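Local coordinates for tryptophan synthase alpha chain (Campylobacter jejuni, PDB 3THA), which probably cleaves indoleglycerol phosphate to indole and glyceraldehyde 3-phosphate, the aldol half of the last step of tryptophan biosynthesis, at residues R216-K219 against G223-V226. Residues are numbered along the deposited sequence; the frame is centred on the assembly and turned at random.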
loop_
_atom_site.group_PDB
_atom_site.type_symbol
_atom_site.label_atom_id
_atom_site.label_comp_id
_atom_site.label_asym_id
_atom_site.label_seq_id
_atom_site.Cartn_x
_atom_site.Cartn_y
_atom_site.Cartn_z
ATOM N N ARG B 216 3.487 -26.007 -1.860
ATOM C CA ARG B 216 3.503 -26.015 -3.319
ATOM C C ARG B 216 4.431 -24.939 -3.894
ATOM O O ARG B 216 5.239 -25.207 -4.781
ATOM C CB ARG B 216 2.083 -25.949 -3.911
ATOM C CG ARG B 216 1.420 -24.579 -3.948
ATOM C CD ARG B 216 0.299 -24.555 -5.001
ATOM N NE ARG B 216 -0.873 -25.345 -4.615
ATOM C CZ ARG B 216 -2.055 -24.816 -4.308
ATOM N NH1 ARG B 216 -2.235 -23.493 -4.370
ATOM N NH2 ARG B 216 -3.061 -25.604 -3.947
HETATM N N MSE B 217 4.330 -23.734 -3.353
HETATM C CA MSE B 217 5.267 -22.675 -3.678
HETATM C C MSE B 217 6.704 -23.105 -3.391
HETATM O O MSE B 217 7.645 -22.545 -3.970
HETATM C CB MSE B 217 4.926 -21.422 -2.880
HETATM C CG MSE B 217 3.689 -20.696 -3.366
HETATM SE SE MSE B 217 3.951 -19.882 -5.146
HETATM C CE MSE B 217 2.084 -19.325 -5.436
ATOM N N ARG B 218 6.860 -24.100 -2.510
ATOM C CA ARG B 218 8.176 -24.626 -2.144
ATOM C C ARG B 218 8.897 -25.332 -3.287
ATOM O O ARG B 218 10.122 -25.453 -3.258
ATOM C CB ARG B 218 8.093 -25.573 -0.946
ATOM C CG ARG B 218 8.098 -24.876 0.412
ATOM C CD ARG B 218 8.307 -25.857 1.579
ATOM N NE ARG B 218 8.507 -25.099 2.805
ATOM C CZ ARG B 218 7.788 -25.211 3.915
ATOM N NH1 ARG B 218 6.809 -26.115 4.024
ATOM N NH2 ARG B 218 8.085 -24.410 4.929
ATOM N N LYS B 219 8.155 -25.792 -4.289
ATOM C CA LYS B 219 8.808 -26.401 -5.450
ATOM C C LYS B 219 8.885 -25.459 -6.636
ATOM O O LYS B 219 9.130 -25.880 -7.765
ATOM C CB LYS B 219 8.175 -27.746 -5.847
ATOM C CG LYS B 219 6.662 -27.860 -5.715
ATOM C CD LYS B 219 6.344 -29.175 -5.006
ATOM C CE LYS B 219 4.867 -29.342 -4.697
ATOM N NZ LYS B 219 4.644 -30.352 -3.598
ATOM N N GLY B 223 12.535 -20.057 -1.862
ATOM C CA GLY B 223 11.981 -19.484 -0.634
ATOM C C GLY B 223 10.518 -19.095 -0.807
ATOM O O GLY B 223 10.015 -19.051 -1.941
ATOM N N VAL B 224 9.833 -18.814 0.305
ATOM C CA VAL B 224 8.398 -18.519 0.282
ATOM C C VAL B 224 8.143 -17.413 1.288
ATOM O O VAL B 224 8.724 -17.454 2.382
ATOM C CB VAL B 224 7.599 -19.771 0.694
ATOM C CG1 VAL B 224 6.142 -19.437 0.941
ATOM C CG2 VAL B 224 7.754 -20.881 -0.343
ATOM N N ILE B 225 7.300 -16.437 0.929
ATOM C CA ILE B 225 7.087 -15.240 1.756
ATOM C C ILE B 225 5.633 -15.103 2.185
ATOM O O ILE B 225 4.788 -14.796 1.345
ATOM C CB ILE B 225 7.467 -13.961 0.995
ATOM C CG1 ILE B 225 8.864 -14.074 0.395
ATOM C CG2 ILE B 225 7.367 -12.720 1.884
ATOM C CD1 ILE B 225 9.300 -12.836 -0.400
ATOM N N VAL B 226 5.332 -15.325 3.476
ATOM C CA VAL B 226 3.985 -15.106 3.988
ATOM C C VAL B 226 3.806 -13.713 4.651
ATOM O O VAL B 226 4.590 -13.306 5.537
ATOM C CB VAL B 226 3.584 -16.238 4.896
ATOM C CG1 VAL B 226 2.137 -16.054 5.419
ATOM C CG2 VAL B 226 3.727 -17.581 4.149
HETATM O O HOH W 1 9.799 -21.406 -3.107
#
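Met217 and Val224 bring the two backbones to 6.5 Å between their CA atoms, with Arg218 and Gly223 at 6.6 Å, so 216-219 lies against the start of strand 223-226. Nearly all of the apolar contact runs through one methyl group: CG2 of Val224 lies 3.8 Å from CB of selenomethionine Met217, and 4.1 Å from CG of Arg218. The valine side chain presents this branch because its CG1 is anti to the backbone N (chi1 169°), which sets CG2 anti to the carbonyl carbon and out toward the helix. Met217 offers only the root of its side chain; bent at chi2 (-68°), its selenium end leads away from 223-226, and the side chain touches Ile208 and Val204. The two segments close the beta-alpha-beta unit of strand 202-205, helix 212-217 and strand 223-226, the last strand of the TIM barrel, whose backbone pairs with strands 202-205 and 15-21 on its two edges. With its CB directed at 216-219, Val224 lies on the outer face of the barrel, toward the helix layer. Arg218, crossing the valine side chain at about a right angle, packs only its aliphatic start here and carries its guanidinium on to Asn16, whose OD1 accepts from NH2. Beside the methyl contact a water bridges the backbones, 2.6 Å from O of Met217 and 2.6 Å from O of Gly223, both acceptors, though with other acceptors in reach its two protons need not serve both at once. Within 216-219 the backbone is held by Lys219 N bonding to Arg216 O at 3.0 Å.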